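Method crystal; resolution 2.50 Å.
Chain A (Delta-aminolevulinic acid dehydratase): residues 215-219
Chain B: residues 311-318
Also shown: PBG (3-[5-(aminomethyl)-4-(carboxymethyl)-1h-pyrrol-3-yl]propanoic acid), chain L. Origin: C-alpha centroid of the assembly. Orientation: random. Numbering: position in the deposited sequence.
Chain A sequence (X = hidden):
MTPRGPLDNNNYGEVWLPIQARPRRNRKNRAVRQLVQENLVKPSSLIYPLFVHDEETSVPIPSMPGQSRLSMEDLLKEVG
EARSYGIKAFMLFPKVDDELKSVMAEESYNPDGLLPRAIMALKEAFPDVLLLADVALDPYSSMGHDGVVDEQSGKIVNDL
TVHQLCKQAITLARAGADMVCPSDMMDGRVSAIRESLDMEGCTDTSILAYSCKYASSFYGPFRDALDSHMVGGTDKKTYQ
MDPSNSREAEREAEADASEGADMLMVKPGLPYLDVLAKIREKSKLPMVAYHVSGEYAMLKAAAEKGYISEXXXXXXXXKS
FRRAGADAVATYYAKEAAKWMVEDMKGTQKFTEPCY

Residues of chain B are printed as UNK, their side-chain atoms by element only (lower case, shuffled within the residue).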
# COMPACT_ATOMS: atom_id res chain seq x y z
N ALA A 215 -10.18 28.55 -5.19
CA ALA A 215 -10.99 29.77 -5.26
C ALA A 215 -10.86 30.53 -3.97
O ALA A 215 -11.78 30.61 -3.20
CB ALA A 215 -12.47 29.43 -5.56
N SER A 216 -9.70 31.09 -3.73
CA SER A 216 -9.34 31.63 -2.43
C SER A 216 -9.70 33.11 -2.24
O SER A 216 -9.92 33.88 -3.20
CB SER A 216 -7.82 31.47 -2.20
OG SER A 216 -7.43 31.84 -0.88
N SER A 217 -9.73 33.48 -0.96
CA SER A 217 -9.93 34.86 -0.55
C SER A 217 -8.59 35.54 -0.13
O SER A 217 -8.58 36.70 0.26
CB SER A 217 -10.97 34.91 0.57
OG SER A 217 -10.38 34.60 1.83
N PHE A 218 -7.48 34.83 -0.25
CA PHE A 218 -6.17 35.38 0.06
C PHE A 218 -5.44 36.04 -1.11
O PHE A 218 -4.26 36.38 -0.97
CB PHE A 218 -5.24 34.29 0.62
CG PHE A 218 -5.61 33.84 1.98
CD1 PHE A 218 -5.23 34.58 3.08
CD2 PHE A 218 -6.32 32.67 2.17
CE1 PHE A 218 -5.57 34.16 4.35
CE2 PHE A 218 -6.67 32.26 3.40
CZ PHE A 218 -6.30 33.00 4.51
N TYR A 219 -6.11 36.20 -2.26
CA TYR A 219 -5.51 36.82 -3.44
C TYR A 219 -5.76 38.32 -3.54
O TYR A 219 -5.42 38.95 -4.55
CB TYR A 219 -6.07 36.21 -4.73
CG TYR A 219 -5.96 34.72 -4.90
CD1 TYR A 219 -4.80 34.06 -4.62
CD2 TYR A 219 -7.01 33.99 -5.40
CE1 TYR A 219 -4.68 32.71 -4.80
CE2 TYR A 219 -6.92 32.64 -5.61
CZ TYR A 219 -5.76 31.99 -5.29
OH TYR A 219 -5.67 30.65 -5.48
N UNK B 311 -13.83 37.98 7.42
CA UNK B 311 -14.82 36.90 7.49
C UNK B 311 -14.45 35.82 6.47
O UNK B 311 -14.38 34.66 6.82
c UNK B 311 -18.72 37.25 7.06
c UNK B 311 -17.39 36.50 7.27
c UNK B 311 -19.76 36.38 6.32
n UNK B 311 -20.98 37.13 5.86
c UNK B 311 -16.22 37.48 7.28
N UNK B 312 -14.16 36.23 5.25
CA UNK B 312 -13.85 35.29 4.18
C UNK B 312 -12.62 34.45 4.50
O UNK B 312 -12.57 33.26 4.18
o UNK B 312 -16.03 36.24 2.60
c UNK B 312 -13.63 36.03 2.84
c UNK B 312 -14.92 36.70 2.30
o UNK B 312 -14.82 37.69 1.54
N UNK B 313 -11.60 35.04 5.09
CA UNK B 313 -10.35 34.34 5.23
C UNK B 313 -10.46 33.38 6.41
O UNK B 313 -10.12 32.21 6.30
c UNK B 313 -9.13 35.31 5.33
c UNK B 313 -9.03 36.18 4.10
o UNK B 313 -9.29 36.19 6.43
N UNK B 314 -11.01 33.85 7.52
CA UNK B 314 -11.22 33.03 8.67
C UNK B 314 -12.04 31.81 8.30
O UNK B 314 -11.68 30.67 8.64
c UNK B 314 -11.17 35.03 10.20
c UNK B 314 -11.97 33.79 9.74
c UNK B 314 -12.28 32.86 10.89
N UNK B 315 -13.14 32.00 7.59
CA UNK B 315 -13.96 30.86 7.20
C UNK B 315 -13.25 29.92 6.22
O UNK B 315 -13.50 28.71 6.23
c UNK B 315 -16.58 31.33 8.78
c UNK B 315 -15.29 31.29 6.62
c UNK B 315 -16.24 32.10 7.52
c UNK B 315 -17.50 32.51 6.76
N UNK B 316 -12.36 30.45 5.37
CA UNK B 316 -11.57 29.59 4.49
C UNK B 316 -10.55 28.76 5.33
O UNK B 316 -10.28 27.59 5.06
o UNK B 316 -8.43 30.06 0.68
c UNK B 316 -10.85 30.45 3.43
c UNK B 316 -9.94 29.68 2.48
o UNK B 316 -9.89 31.62 1.08
c UNK B 316 -9.38 30.52 1.34
N UNK B 317 -10.01 29.40 6.36
CA UNK B 317 -8.97 28.82 7.21
C UNK B 317 -9.56 27.64 7.93
O UNK B 317 -9.00 26.56 7.94
c UNK B 317 -8.48 29.88 8.19
c UNK B 317 -7.81 29.26 9.40
c UNK B 317 -7.56 30.82 7.47
N UNK B 318 -10.75 27.83 8.47
CA UNK B 318 -11.42 26.77 9.19
C UNK B 318 -11.81 25.61 8.28
O UNK B 318 -11.68 24.45 8.69
c UNK B 318 -11.24 27.79 11.97
c UNK B 318 -12.62 27.32 9.96
c UNK B 318 -12.27 28.35 11.02
c UNK B 318 -13.54 28.84 11.72
CHA PBG L . -3.99 35.33 -12.02
C1A PBG L . -3.18 35.25 -10.77
C2A PBG L . -3.62 35.50 -9.48
C3A PBG L . -2.53 35.30 -8.66
C4A PBG L . -1.49 34.86 -9.45
NA PBG L . -1.89 34.86 -10.73
C5A PBG L . -4.95 36.07 -9.03
C6A PBG L . -6.12 35.20 -9.18
O1A PBG L . -6.02 34.24 -9.99
O2A PBG L . -7.19 35.48 -8.60
C7A PBG L . -2.50 35.53 -7.19
C8A PBG L . -1.17 35.55 -6.54
C9A PBG L . -1.08 36.07 -5.17
O3A PBG L . 0.02 36.47 -4.79
O4A PBG L . -2.07 36.39 -4.49
N1 PBG L . -4.23 34.13 -12.75

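Position 311 carries four carbons in a row ending in a nitrogen, the unbranched chain of lysine. K311(B) touches nothing on the chain A stretch; its long, charged side chain suits an exposed place on the helix.

Position 312 has two carbons, the second bearing two oxygens: a short carboxylate, hence aspartate. D312(B) points toward chain A, and its CB lies 3.7 Å from CB of S217(A). A short acidic residue fits this exposed margin: OD2 is hydrogen-bonded to a residue just outside the stretches, while CB, next to the backbone, packs against the serine.

At position 313 one carbon carries both an oxygen and a carbon. This branching at CB, with unlike arms, identifies threonine. T313(B) brings its two chemistries to separate uses: OG1 is hydrogen-bonded to a residue just outside the stretches, while methyl CG2 sits over one face of the F218(A) ring, 4.2 Å from the ring centroid and 18° off the normal, a CH-pi contact. CG2 also lies 3.1 Å from OG of S217(A), a tight fit.

Position 314 shows one carbon carrying two others, a fork of carbon alone: valine. V314(B) points away from chain A, and its compact hydrocarbon suits a buried site on another side of the helix.

Position 315 has four carbons forked at the second, the pattern of leucine. L315(B) points sideways and makes no contact here, but it is buried, as its apolar side chain would favor.

Position 316 has three carbons, the third carrying two oxygens, and these oxygens approach two serines; it is glutamate. With chi1 and chi2 both t, E316(B) is extended and carries its carboxylate to the loop. OE2 accepts from OG of S216(A) at 2.6 Å; OE1 accepts from N of S217(A) at 2.8 Å and from OG of S217(A) at 3.1 Å.

Position 317 again has one carbon carrying two carbons: valine. V317(B) places CG2 3.9 Å from CZ of F218(A), near the plane of the ring, an apolar contact at its edge.

Position 318 has four carbons forked at the second. L318(B), a leucine, is buried but out of reach of chain A.

The contact thus centers on a buried carboxylate supplied with three donors by consecutive serines. The loop is arranged for this: N of F218(A) donates to OG of S216(A) at 3.1 Å, leaving that hydroxyl to donate to the glutamate. Beside this polar center, the phenylalanine ring packs against T313(B) and V317(B), one helical turn apart.

Chain B 311-318: KDTVLEVL
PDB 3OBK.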